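PDB 1S7J: phenazine biosynthesis protein PhzF family from Enterococcus faecalis, which belongs to the PhzF family of phenazine-biosynthesis-like proteins and probably acts as an isomerase. Local coordinates for residues I118-I123 against H207-P212; A21-L26 against L76-V81; I197-V202 against Q227-G232; E67-G72 against T96-P101; Y6-F11 against A250-K255. All coordinates share one frame; numbering follows the deposited sequence.

Contact 1 of 5, residues I118-I123 against H207-P212; sequences ILPERI and HANLIP
Ile118, Leu119 and Pro120 rest on Ala208, Asn209 and Pro212 in a buried loop-to-helix contact. The loop joins strands 110-116 and 121-122 and crosses the start of helix 207-218. Leu119 sends its CB away from the helix. Its CG is anti to the backbone N (chi1 -172°), and CD1 returns to lie 3.8 Å from Pro212 CB. The leucine tip and the proline ring pass alongside each other, pointing opposite ways. Pro120 meets the backbone instead: its CD is 3.5 Å from Asn209 O, and its ring also touches Tyr141 of strand 139-142. Next to it, Asn209 CA makes a nearly straight C-H...O contact of 3.3 Å with Ile118 O. Ile118 N donates a hydrogen bond of 3.2 Å to Ala208 O, but this bond is doubtful because the position of that oxygen is not certain. Pro212 has no N-H to give to the preceding turn, and the helix kinks there. Elsewhere Leu210 packs on Phe186 and Ser188, and Ile211 on Val244 and Ile246. A helix set among curved strands in this way is characteristic of the diaminopimelate epimerase-like fold of the PhzF family.

Contact 2 of 5, residues A21-L26 against L76-V81; sequences AAVYVL and LATAFV
Val23 and Val81 meet tip to tip at the middle of this contact. Val23 CG2 lies 3.5 Å from Val81 CG2, and both methyls of Val23 also reach Val81 CG1. Both valines have unusual torsions. Val23 has CG1 almost eclipsed with its backbone N (chi1 -3°), which suggests either strain or an uncertain fit at this resolution. Val25 runs alongside Val81, pointing the opposite way, with Val25 CG2 3.7 Å from Val81 CG2. Nearer the start of both segments, Ala77 CB is 4.0 Å from Val23 CG1 and 4.2 Å from Ala21 CB. No hydrogen bond crosses the interface. Strand 21-25 and helix 76-81 thus pack by small apolar side chains, with their axes 8.2 Å apart and 50° from parallel. This is the helix-on-sheet packing of the PhzF fold, in which strands curve round a helix. Thr78 OG1 sits 3.9 Å from Val23 CB, but its polar partner is Ala74 O, one turn back in the helix. That bond turns the hydroxyl onto its own helix. The Thr78 side chain also touches Ala48 and Thr50 of strand 47-53. In the next shell, Val8 of strand 2-10 touches both Ala77 and Val81. The side chain of Ala21 is about 5 Å from that of Glu46, the predicted active-site residue.

Contact 3 of 5, residues I197-V202 against Q227-G232; sequences INEDPV and QVSPRG
An ST motif at Ser229, in the loop between strands 222-227 and 234-240, joins this loop to Pro201. Ser229 OG accepts from Gly232 N at 3.1 Å and donates to Pro201 O at 3.0 Å. The donor lies in the carbonyl plane, on a lone pair, with a C=O...OG angle of 103°. Ser229 OG stands between its own backbone N and carbonyl carbon (chi1 67°), and from there it reaches both partners. Glu199 is fully extended and meets the Ser229-Pro230 turn with its tip, Glu199 OE1 lying 3.2 Å from Ser229 CB. Gln227 crosses Val202 at a slant, with Gln227 NE2 3.4 Å from Val202 CG1. The other end of this amide, OE1, is bonded to Thr190 OG1, which fixes the way the amide is turned. Pro201 and Arg231 run side by side, with Pro201 CG 3.9 Å from Arg231 CD. The charged ends have partners further out: Glu199 OE2 forms a salt bridge with Arg189, and Arg231 NH1 binds Lys17 O. Asp200 OD2 is held by Asn19 ND2, and the Asp200 side chain is about 5 Å from that of Glu46, the predicted catalytic residue. The contact thus borders the probable active site, which in PhzF-type enzymes lies in the cleft between two lobes.

Contact 4 of 5, residues E67-G72 against T96-P101; sequences EIDLCG and TSQSGP
Gln98 reaches from the turn between strands 92-97 and 100-107 to Glu67 and Asp69. Its CB points toward segment 67-72. CG stands between the backbone N and the carbonyl carbon (chi1 64°), and the extended chain beyond it carries the amide across. At the tip, NE2 lies 3.7 Å from Asp69 CA and gives a weak hydrogen bond of 3.1 Å to Asp69 OD1. The bond is bent, with an angle of 131° at the hydrogen, and the amide and carboxylate planes are 53° apart. OE1 points to the other acidic residue and is 3.5 Å from Glu67 OE2. These are two acceptors and they make no bond; the charge of Glu67 is met by Arg60, through OE1 of the glutamate. Ser99 makes the shorter link. Its OG donates to Asp69 O at 2.6 Å, from a position tilted out of the carbonyl plane. Its CB also touches Leu70 CD1 at 4.0 Å, and Leu70 packs further on Leu102. Within the turn, Ser97 OG donates to Gly100 O at 2.7 Å. Gly100 has a positive phi, which suits glycine. The contact lies at the surface and is mostly polar. It ties a beta-hairpin turn to the loop that leads into helix 72-85, beside Ile68, whose side chain is about 5 Å from that of the predicted active-site Glu46.

Contact 5 of 5, residues Y6-F11 against A250-K255; sequences YIVDAF and AKLFAK
Val8 packs with Leu252 and Ala250 at the apolar centre of an antiparallel strand pair that contains a classic beta bulge. Val8 CG2 is 4.1 Å from Ala250 CB. On the same face Leu252 CD2 lies 4.0 Å from Tyr6 CB, at the edge of the tyrosine ring and near its plane. This face is turned to helix 72-85: Ala250 touches Phe80, and the rings of Tyr6 and Tyr85 meet. Ile7 points to the other face. Its CG2 is anti to the backbone N and runs beside Phe253, 3.8 Å from CD2, while its CG1 touches Ala254 CB. The bulge lies here, with Phe253 and Ala254 both opposite Ile7. Ile7 O accepts twice, from Phe253 N at 2.7 Å, nearly along the C=O axis, and from Ala254 N at 3.3 Å, in the carbonyl plane. Ile7 N donates in turn to Ala254 O. The extra residue shifts the register by one between Ile7 and Val8. Beyond the shift, Asp9 and Lys251 form a regular hydrogen-bonded pair. Their side chains find their polar partners outside the two strands: Asp9 OD1 takes the N-H of Phe16, and Lys251 NZ binds Glu13 O. Asp9 N donates to Lys251 O at 2.8 Å, and Lys251 N returns a bond of 3.1 Å to Asp9 O.

Overall arrangement
Contacts 1 and 2 are buried, contacts 3 and 5 partly buried, and contact 4 lies at the surface. Contacts 2 and 5 share one region: strand 2-10 lies between strands 19-25 and 243-259, and backbone bonds of Val8 and Tyr6 to Ala21 and Val23 connect the two contacts. Contact 2 is almost wholly apolar and no hydrogen bond crosses it, whereas contact 5 is held by main-chain bonds. Contact 1 sits about 28 Å from contact 2, centre to centre, and on the opposite side of the chain's centre. Contact 3 touches contact 1 through Gln227 and His207, and contact 5 through Val202 and Phe11. Serine hydroxyls bond to backbone carbonyls in contacts 3 and 4.

Contact 1 of 5, residues I118-I123 against H207-P212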
# COMPACT_ATOMS: atom_id res chain seq x y z
N ILE A 118 -2.20 -11.60 -9.82
CA ILE A 118 -1.24 -12.66 -9.55
C ILE A 118 -1.73 -13.60 -8.45
O ILE A 118 -1.65 -13.29 -7.27
CB ILE A 118 0.15 -12.08 -9.13
CG1 ILE A 118 0.61 -11.02 -10.14
CG2 ILE A 118 1.18 -13.21 -9.05
CD1 ILE A 118 1.94 -10.39 -9.80
N LEU A 119 -2.29 -14.72 -8.86
CA LEU A 119 -2.76 -15.72 -7.91
C LEU A 119 -1.49 -16.40 -7.35
O LEU A 119 -0.67 -16.91 -8.12
CB LEU A 119 -3.63 -16.75 -8.62
CG LEU A 119 -4.38 -17.79 -7.80
CD1 LEU A 119 -5.51 -17.10 -7.06
CD2 LEU A 119 -4.93 -18.88 -8.72
N PRO A 120 -1.30 -16.38 -6.01
CA PRO A 120 -0.11 -17.01 -5.42
C PRO A 120 -0.21 -18.54 -5.53
O PRO A 120 -1.31 -19.11 -5.38
CB PRO A 120 -0.16 -16.54 -3.98
CG PRO A 120 -1.63 -16.48 -3.70
CD PRO A 120 -2.17 -15.82 -4.96
N GLU A 121 0.90 -19.18 -5.83
CA GLU A 121 0.92 -20.64 -5.98
C GLU A 121 1.29 -21.38 -4.70
O GLU A 121 2.20 -20.98 -3.96
CB GLU A 121 1.87 -21.06 -7.12
CG GLU A 121 3.34 -20.74 -6.88
CD GLU A 121 4.01 -20.07 -8.07
OE1 GLU A 121 3.48 -20.17 -9.20
OE2 GLU A 121 5.06 -19.42 -7.86
N ARG A 122 0.55 -22.47 -4.44
CA ARG A 122 0.74 -23.33 -3.27
C ARG A 122 2.19 -23.54 -2.85
O ARG A 122 3.07 -23.75 -3.69
CB ARG A 122 0.11 -24.70 -3.54
CG ARG A 122 -1.35 -24.80 -3.16
CD ARG A 122 -1.50 -24.83 -1.65
NE ARG A 122 -2.87 -25.11 -1.21
CZ ARG A 122 -3.23 -25.25 0.06
NH1 ARG A 122 -4.50 -25.50 0.36
NH2 ARG A 122 -2.32 -25.15 1.03
N ILE A 123 2.44 -23.51 -1.55
CA ILE A 123 3.78 -23.70 -1.03
C ILE A 123 3.67 -24.60 0.19
O ILE A 123 2.58 -24.75 0.77
CB ILE A 123 4.43 -22.34 -0.68
CG1 ILE A 123 5.91 -22.34 -1.05
CG2 ILE A 123 4.23 -21.97 0.79
CD1 ILE A 123 6.18 -22.35 -2.56
N HIS A 207 -2.30 -6.77 -2.52
CA HIS A 207 -3.63 -7.18 -2.93
C HIS A 207 -3.67 -7.81 -4.31
O HIS A 207 -4.73 -8.23 -4.79
CB HIS A 207 -4.62 -6.03 -2.75
CG HIS A 207 -4.97 -5.78 -1.32
ND1 HIS A 207 -4.11 -5.15 -0.44
CD2 HIS A 207 -6.03 -6.17 -0.58
CE1 HIS A 207 -4.63 -5.17 0.77
NE2 HIS A 207 -5.80 -5.78 0.71
N ALA A 208 -2.51 -7.88 -4.95
CA ALA A 208 -2.35 -8.53 -6.24
C ALA A 208 -2.47 -10.05 -5.97
O ALA A 208 -2.94 -10.80 -6.80
CB ALA A 208 -0.98 -8.22 -6.83
N ASN A 209 -2.03 -10.46 -4.78
CA ASN A 209 -2.10 -11.86 -4.35
C ASN A 209 -3.42 -12.08 -3.59
O ASN A 209 -4.08 -13.10 -3.77
CB ASN A 209 -0.94 -12.20 -3.40
CG ASN A 209 0.43 -12.10 -4.07
OD1 ASN A 209 0.57 -12.33 -5.27
ND2 ASN A 209 1.45 -11.81 -3.26
N LEU A 210 -3.76 -11.11 -2.73
CA LEU A 210 -4.99 -11.16 -1.92
C LEU A 210 -6.29 -11.24 -2.69
O LEU A 210 -7.12 -12.11 -2.44
CB LEU A 210 -5.07 -9.94 -0.99
CG LEU A 210 -4.42 -9.96 0.39
CD1 LEU A 210 -4.87 -11.19 1.12
CD2 LEU A 210 -2.93 -9.93 0.28
N ILE A 211 -6.51 -10.26 -3.57
CA ILE A 211 -7.74 -10.21 -4.36
C ILE A 211 -7.97 -11.48 -5.22
O ILE A 211 -9.05 -12.07 -5.16
CB ILE A 211 -7.82 -8.90 -5.21
CG1 ILE A 211 -7.79 -7.68 -4.27
CG2 ILE A 211 -9.12 -8.85 -6.02
CD1 ILE A 211 -7.91 -6.35 -4.97
N PRO A 212 -6.98 -11.89 -6.03
CA PRO A 212 -7.17 -13.09 -6.84
C PRO A 212 -7.60 -14.28 -5.96
O PRO A 212 -8.60 -14.94 -6.24
CB PRO A 212 -5.78 -13.32 -7.43
CG PRO A 212 -5.32 -11.93 -7.66
CD PRO A 212 -5.70 -11.24 -6.37

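Contact 2 of 5, residues A21-L26 against L76-V81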
# COMPACT_ATOMS: atom_id res chain seq x y z
N ALA A 21 1.71 9.20 4.30
CA ALA A 21 2.71 9.57 3.31
C ALA A 21 2.73 11.07 3.13
O ALA A 21 1.71 11.74 3.35
CB ALA A 21 2.41 8.88 1.97
N ALA A 22 3.88 11.62 2.78
CA ALA A 22 4.02 13.04 2.54
C ALA A 22 4.10 13.23 1.05
O ALA A 22 4.79 12.48 0.38
CB ALA A 22 5.28 13.55 3.18
N VAL A 23 3.38 14.21 0.50
CA VAL A 23 3.45 14.44 -0.94
C VAL A 23 3.82 15.88 -1.27
O VAL A 23 3.30 16.81 -0.66
CB VAL A 23 2.17 14.01 -1.68
CG1 VAL A 23 1.18 13.38 -0.73
CG2 VAL A 23 1.57 15.16 -2.47
N TYR A 24 4.79 16.04 -2.17
CA TYR A 24 5.24 17.36 -2.59
C TYR A 24 4.95 17.57 -4.05
O TYR A 24 5.49 16.84 -4.91
CB TYR A 24 6.74 17.52 -2.38
CG TYR A 24 7.17 17.77 -0.98
CD1 TYR A 24 7.05 16.78 -0.01
CD2 TYR A 24 7.73 18.99 -0.61
CE1 TYR A 24 7.49 17.00 1.30
CE2 TYR A 24 8.18 19.22 0.69
CZ TYR A 24 8.06 18.22 1.64
OH TYR A 24 8.54 18.43 2.89
N VAL A 25 4.08 18.53 -4.36
CA VAL A 25 3.79 18.86 -5.75
C VAL A 25 4.69 20.04 -6.08
O VAL A 25 4.47 21.15 -5.61
CB VAL A 25 2.30 19.23 -5.99
CG1 VAL A 25 2.06 19.45 -7.48
CG2 VAL A 25 1.38 18.13 -5.48
N LEU A 26 5.72 19.77 -6.87
CA LEU A 26 6.71 20.76 -7.27
C LEU A 26 6.45 21.32 -8.67
O LEU A 26 5.82 20.66 -9.51
CB LEU A 26 8.11 20.12 -7.26
CG LEU A 26 8.48 19.16 -6.13
CD1 LEU A 26 9.74 18.40 -6.49
CD2 LEU A 26 8.66 19.92 -4.85
N LEU A 76 -1.73 6.92 -4.18
CA LEU A 76 -3.08 7.30 -3.88
C LEU A 76 -3.07 8.66 -3.21
O LEU A 76 -3.91 9.51 -3.50
CB LEU A 76 -3.71 6.25 -2.95
CG LEU A 76 -5.19 6.37 -2.55
CD1 LEU A 76 -5.70 5.03 -2.13
CD2 LEU A 76 -5.38 7.41 -1.43
N ALA A 77 -2.10 8.85 -2.31
CA ALA A 77 -1.94 10.09 -1.59
C ALA A 77 -1.67 11.23 -2.53
O ALA A 77 -2.29 12.28 -2.43
CB ALA A 77 -0.82 9.96 -0.55
N THR A 78 -0.71 11.04 -3.43
CA THR A 78 -0.35 12.07 -4.41
C THR A 78 -1.54 12.41 -5.28
O THR A 78 -1.68 13.55 -5.72
CB THR A 78 0.76 11.61 -5.30
OG1 THR A 78 1.91 11.33 -4.52
CG2 THR A 78 1.11 12.68 -6.31
N ALA A 79 -2.35 11.41 -5.58
CA ALA A 79 -3.53 11.59 -6.39
C ALA A 79 -4.52 12.44 -5.61
O ALA A 79 -5.06 13.43 -6.12
CB ALA A 79 -4.15 10.23 -6.72
N PHE A 80 -4.75 12.03 -4.37
CA PHE A 80 -5.65 12.71 -3.46
C PHE A 80 -5.40 14.21 -3.39
O PHE A 80 -6.33 15.00 -3.48
CB PHE A 80 -5.55 12.09 -2.07
CG PHE A 80 -6.23 12.88 -0.98
CD1 PHE A 80 -7.57 12.73 -0.73
CD2 PHE A 80 -5.48 13.76 -0.19
CE1 PHE A 80 -8.18 13.44 0.30
CE2 PHE A 80 -6.08 14.47 0.82
CZ PHE A 80 -7.43 14.32 1.08
N VAL A 81 -4.13 14.62 -3.23
CA VAL A 81 -3.84 16.04 -3.14
C VAL A 81 -3.95 16.78 -4.46
O VAL A 81 -4.17 17.99 -4.47
CB VAL A 81 -2.48 16.31 -2.49
CG1 VAL A 81 -2.07 15.16 -1.62
CG2 VAL A 81 -1.43 16.67 -3.49

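Contact 3 of 5, residues I197-V202 against Q227-G232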
# COMPACT_ATOMS: atom_id res chain seq x y z
N ILE A 197 10.89 -2.51 7.21
CA ILE A 197 9.51 -2.21 7.57
C ILE A 197 8.81 -3.43 8.19
O ILE A 197 8.23 -4.24 7.48
CB ILE A 197 8.69 -1.74 6.31
CG1 ILE A 197 9.53 -0.75 5.48
CG2 ILE A 197 7.37 -1.07 6.75
CD1 ILE A 197 8.97 -0.44 4.10
N ASN A 198 8.83 -3.52 9.51
CA ASN A 198 8.19 -4.64 10.22
C ASN A 198 6.75 -4.95 9.76
O ASN A 198 6.40 -6.11 9.53
CB ASN A 198 8.20 -4.39 11.73
CG ASN A 198 9.41 -5.01 12.42
OD1 ASN A 198 10.34 -5.50 11.76
ND2 ASN A 198 9.39 -5.01 13.75
N GLU A 199 5.92 -3.91 9.67
CA GLU A 199 4.53 -4.05 9.23
C GLU A 199 4.00 -2.81 8.52
O GLU A 199 4.01 -1.70 9.07
CB GLU A 199 3.59 -4.38 10.41
CG GLU A 199 2.11 -4.47 9.98
CD GLU A 199 1.15 -4.85 11.10
OE1 GLU A 199 -0.06 -4.88 10.83
OE2 GLU A 199 1.59 -5.13 12.24
N ASP A 200 3.59 -2.99 7.27
CA ASP A 200 3.03 -1.91 6.48
C ASP A 200 1.55 -1.91 6.88
O ASP A 200 0.93 -2.98 6.96
CB ASP A 200 3.18 -2.23 4.98
CG ASP A 200 3.24 -0.97 4.12
OD1 ASP A 200 3.27 -1.12 2.87
OD2 ASP A 200 3.30 0.14 4.66
N PRO A 201 1.01 -0.74 7.27
CA PRO A 201 -0.40 -0.68 7.68
C PRO A 201 -1.30 -1.14 6.54
O PRO A 201 -2.32 -1.79 6.77
CB PRO A 201 -0.60 0.81 7.98
CG PRO A 201 0.75 1.26 8.42
CD PRO A 201 1.67 0.57 7.43
N VAL A 202 -0.94 -0.74 5.30
CA VAL A 202 -1.69 -1.11 4.10
C VAL A 202 -0.80 -1.14 2.81
O VAL A 202 -0.54 -0.09 2.24
CB VAL A 202 -2.89 -0.11 3.80
CG1 VAL A 202 -3.86 -0.74 2.83
CG2 VAL A 202 -3.61 0.31 5.09
N GLN A 227 -7.42 -4.22 5.84
CA GLN A 227 -6.12 -4.61 6.34
C GLN A 227 -6.12 -4.21 7.82
O GLN A 227 -5.99 -3.03 8.16
CB GLN A 227 -5.01 -3.92 5.59
CG GLN A 227 -3.70 -4.61 5.77
CD GLN A 227 -2.72 -4.30 4.71
OE1 GLN A 227 -1.52 -4.33 4.93
NE2 GLN A 227 -3.21 -3.96 3.51
N VAL A 228 -6.35 -5.21 8.68
CA VAL A 228 -6.44 -5.02 10.11
C VAL A 228 -5.13 -4.83 10.89
O VAL A 228 -4.81 -5.60 11.82
CB VAL A 228 -7.36 -6.11 10.76
CG1 VAL A 228 -6.72 -7.49 10.65
CG2 VAL A 228 -7.69 -5.74 12.21
N SER A 229 -4.37 -3.84 10.51
CA SER A 229 -3.15 -3.43 11.12
C SER A 229 -3.58 -2.60 12.38
O SER A 229 -4.74 -2.23 12.51
CB SER A 229 -2.23 -2.69 10.15
OG SER A 229 -2.71 -1.43 9.71
N PRO A 230 -2.60 -2.20 13.20
CA PRO A 230 -3.04 -1.31 14.29
C PRO A 230 -3.76 -0.11 13.83
O PRO A 230 -4.76 0.34 14.40
CB PRO A 230 -1.76 -1.05 15.05
CG PRO A 230 -0.95 -2.30 14.80
CD PRO A 230 -1.19 -2.53 13.33
N ARG A 231 -3.22 0.46 12.75
CA ARG A 231 -3.78 1.66 12.14
C ARG A 231 -5.08 1.37 11.39
O ARG A 231 -5.98 2.21 11.37
CB ARG A 231 -2.77 2.29 11.20
CG ARG A 231 -1.50 2.71 11.88
CD ARG A 231 -0.72 3.69 11.03
NE ARG A 231 -1.56 4.81 10.62
CZ ARG A 231 -1.25 6.09 10.77
NH1 ARG A 231 -2.08 7.03 10.35
NH2 ARG A 231 -0.11 6.44 11.36
N GLY A 232 -5.16 0.20 10.80
CA GLY A 232 -6.36 -0.18 10.06
C GLY A 232 -6.40 0.42 8.68
O GLY A 232 -5.62 1.32 8.36

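Contact 4 of 5, residues E67-G72 against T96-P101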
# COMPACT_ATOMS: atom_id res chain seq x y z
N GLU A 67 15.40 5.89 -2.78
CA GLU A 67 14.26 5.84 -3.73
C GLU A 67 13.78 4.44 -4.06
O GLU A 67 14.57 3.57 -4.42
CB GLU A 67 14.61 6.58 -5.00
CG GLU A 67 13.45 6.70 -5.95
CD GLU A 67 13.75 7.65 -7.08
OE1 GLU A 67 14.91 8.14 -7.15
OE2 GLU A 67 12.84 7.92 -7.90
N ILE A 68 12.47 4.22 -3.97
CA ILE A 68 11.89 2.93 -4.26
C ILE A 68 11.22 2.90 -5.66
O ILE A 68 10.90 3.94 -6.23
CB ILE A 68 10.91 2.49 -3.12
CG1 ILE A 68 10.34 1.05 -3.40
CG2 ILE A 68 9.80 3.52 -2.95
CD1 ILE A 68 11.37 -0.07 -3.61
N ASP A 69 11.07 1.69 -6.21
CA ASP A 69 10.46 1.49 -7.53
C ASP A 69 8.99 1.85 -7.59
O ASP A 69 8.48 2.22 -8.65
CB ASP A 69 10.58 0.02 -7.97
CG ASP A 69 12.01 -0.42 -8.20
OD1 ASP A 69 12.70 0.18 -9.06
OD2 ASP A 69 12.45 -1.37 -7.52
N LEU A 70 8.29 1.72 -6.45
CA LEU A 70 6.87 2.01 -6.42
C LEU A 70 6.25 1.76 -5.04
O LEU A 70 6.71 0.87 -4.31
CB LEU A 70 6.18 1.07 -7.44
CG LEU A 70 4.77 1.38 -7.93
CD1 LEU A 70 4.60 0.79 -9.31
CD2 LEU A 70 3.70 0.84 -6.98
N CYS A 71 5.27 2.57 -4.68
CA CYS A 71 4.52 2.37 -3.43
C CYS A 71 3.10 2.89 -3.63
O CYS A 71 2.89 4.06 -3.95
CB CYS A 71 5.23 2.97 -2.18
SG CYS A 71 5.95 1.68 -1.10
N GLY A 72 2.15 1.97 -3.52
CA GLY A 72 0.75 2.27 -3.73
C GLY A 72 0.05 3.35 -2.91
O GLY A 72 -0.60 4.22 -3.48
N THR A 96 3.83 9.35 -14.81
CA THR A 96 4.92 8.78 -15.59
C THR A 96 6.11 8.38 -14.70
O THR A 96 7.15 9.01 -14.72
CB THR A 96 5.38 9.68 -16.75
OG1 THR A 96 5.95 10.90 -16.27
CG2 THR A 96 4.21 10.01 -17.63
N SER A 97 5.93 7.30 -13.96
CA SER A 97 6.98 6.82 -13.06
C SER A 97 8.15 6.11 -13.74
O SER A 97 8.27 6.08 -14.96
CB SER A 97 6.38 5.92 -12.00
OG SER A 97 5.91 4.70 -12.55
N GLN A 98 9.06 5.59 -12.91
CA GLN A 98 10.19 4.86 -13.42
C GLN A 98 9.74 3.42 -13.72
O GLN A 98 10.37 2.71 -14.48
CB GLN A 98 11.41 4.95 -12.46
CG GLN A 98 11.26 4.33 -11.08
CD GLN A 98 12.55 4.38 -10.27
OE1 GLN A 98 13.23 5.41 -10.24
NE2 GLN A 98 12.91 3.26 -9.65
N SER A 99 8.59 3.04 -13.14
CA SER A 99 7.98 1.73 -13.34
C SER A 99 6.82 1.81 -14.37
O SER A 99 5.87 1.01 -14.30
CB SER A 99 7.46 1.22 -12.01
OG SER A 99 8.52 1.19 -11.08
N GLY A 100 6.94 2.73 -15.30
CA GLY A 100 5.93 2.90 -16.33
C GLY A 100 4.70 3.67 -15.89
O GLY A 100 4.48 3.88 -14.71
N PRO A 101 3.85 4.06 -16.86
CA PRO A 101 2.62 4.81 -16.62
C PRO A 101 1.71 4.20 -15.57
O PRO A 101 1.50 2.98 -15.53
CB PRO A 101 1.97 4.84 -18.00
CG PRO A 101 2.51 3.61 -18.67
CD PRO A 101 3.95 3.69 -18.28

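Contact 5 of 5, residues Y6-F11 against A250-K255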
# COMPACT_ATOMS: atom_id res chain seq x y z
N TYR A 6 1.97 18.06 1.83
CA TYR A 6 0.77 17.52 2.43
C TYR A 6 1.11 16.20 3.08
O TYR A 6 2.02 15.51 2.64
CB TYR A 6 -0.33 17.32 1.36
CG TYR A 6 -0.73 18.59 0.63
CD1 TYR A 6 0.14 19.20 -0.28
CD2 TYR A 6 -1.97 19.19 0.87
CE1 TYR A 6 -0.21 20.39 -0.92
CE2 TYR A 6 -2.32 20.38 0.23
CZ TYR A 6 -1.45 20.97 -0.66
OH TYR A 6 -1.80 22.15 -1.25
N ILE A 7 0.43 15.88 4.17
CA ILE A 7 0.64 14.63 4.87
C ILE A 7 -0.71 14.00 4.88
O ILE A 7 -1.63 14.52 5.49
CB ILE A 7 1.08 14.84 6.33
CG1 ILE A 7 2.32 15.73 6.42
CG2 ILE A 7 1.35 13.50 6.99
CD1 ILE A 7 3.53 15.16 5.75
N VAL A 8 -0.87 12.90 4.16
CA VAL A 8 -2.15 12.24 4.12
C VAL A 8 -2.10 10.79 4.53
O VAL A 8 -1.09 10.10 4.32
CB VAL A 8 -2.83 12.41 2.71
CG1 VAL A 8 -1.89 13.10 1.74
CG2 VAL A 8 -3.32 11.09 2.16
N ASP A 9 -3.15 10.36 5.20
CA ASP A 9 -3.29 8.99 5.64
C ASP A 9 -4.12 8.29 4.56
O ASP A 9 -5.34 8.50 4.46
CB ASP A 9 -4.00 8.93 6.99
CG ASP A 9 -3.22 9.65 8.10
OD1 ASP A 9 -3.85 10.08 9.08
OD2 ASP A 9 -1.98 9.78 7.97
N ALA A 10 -3.45 7.54 3.69
CA ALA A 10 -4.10 6.82 2.61
C ALA A 10 -4.86 5.61 3.14
O ALA A 10 -4.36 4.90 4.00
CB ALA A 10 -3.09 6.41 1.58
N PHE A 11 -6.05 5.39 2.60
CA PHE A 11 -6.92 4.28 3.00
C PHE A 11 -7.51 4.48 4.37
O PHE A 11 -7.91 3.52 5.04
CB PHE A 11 -6.18 2.93 2.94
CG PHE A 11 -5.77 2.53 1.55
CD1 PHE A 11 -4.48 2.76 1.11
CD2 PHE A 11 -6.69 1.92 0.68
CE1 PHE A 11 -4.10 2.40 -0.18
CE2 PHE A 11 -6.31 1.56 -0.60
CZ PHE A 11 -5.02 1.79 -1.03
N ALA A 250 -9.13 8.72 1.86
CA ALA A 250 -7.91 9.37 2.35
C ALA A 250 -8.26 10.54 3.27
O ALA A 250 -9.36 11.10 3.21
CB ALA A 250 -7.07 9.84 1.21
N LYS A 251 -7.29 10.92 4.10
CA LYS A 251 -7.47 12.03 5.04
C LYS A 251 -6.23 12.87 5.19
O LYS A 251 -5.14 12.35 5.40
CB LYS A 251 -7.89 11.51 6.41
CG LYS A 251 -9.37 11.70 6.73
CD LYS A 251 -9.72 13.18 6.94
CE LYS A 251 -11.18 13.37 7.34
NZ LYS A 251 -11.52 12.70 8.64
N LEU A 252 -6.39 14.18 5.05
CA LEU A 252 -5.29 15.11 5.19
C LEU A 252 -4.97 15.26 6.68
O LEU A 252 -5.87 15.55 7.48
CB LEU A 252 -5.67 16.48 4.64
CG LEU A 252 -4.64 17.31 3.86
CD1 LEU A 252 -4.65 18.74 4.35
CD2 LEU A 252 -3.27 16.74 3.99
N PHE A 253 -3.74 14.98 7.05
CA PHE A 253 -3.33 15.12 8.43
C PHE A 253 -2.80 16.53 8.62
O PHE A 253 -3.14 17.19 9.58
CB PHE A 253 -2.22 14.10 8.79
CG PHE A 253 -1.58 14.37 10.11
CD1 PHE A 253 -2.31 14.24 11.30
CD2 PHE A 253 -0.26 14.83 10.18
CE1 PHE A 253 -1.74 14.57 12.55
CE2 PHE A 253 0.32 15.17 11.42
CZ PHE A 253 -0.42 15.04 12.60
N ALA A 254 -1.93 16.96 7.70
CA ALA A 254 -1.32 18.27 7.76
C ALA A 254 -0.99 18.83 6.39
O ALA A 254 -0.81 18.09 5.43
CB ALA A 254 -0.06 18.22 8.61
N LYS A 255 -0.86 20.14 6.34
CA LYS A 255 -0.53 20.89 5.12
C LYS A 255 0.41 21.99 5.57
O LYS A 255 0.17 22.61 6.61
CB LYS A 255 -1.82 21.53 4.55
CG LYS A 255 -1.59 22.48 3.40
CD LYS A 255 -2.75 23.47 3.26
CE LYS A 255 -2.27 24.82 2.74
NZ LYS A 255 -3.40 25.76 2.50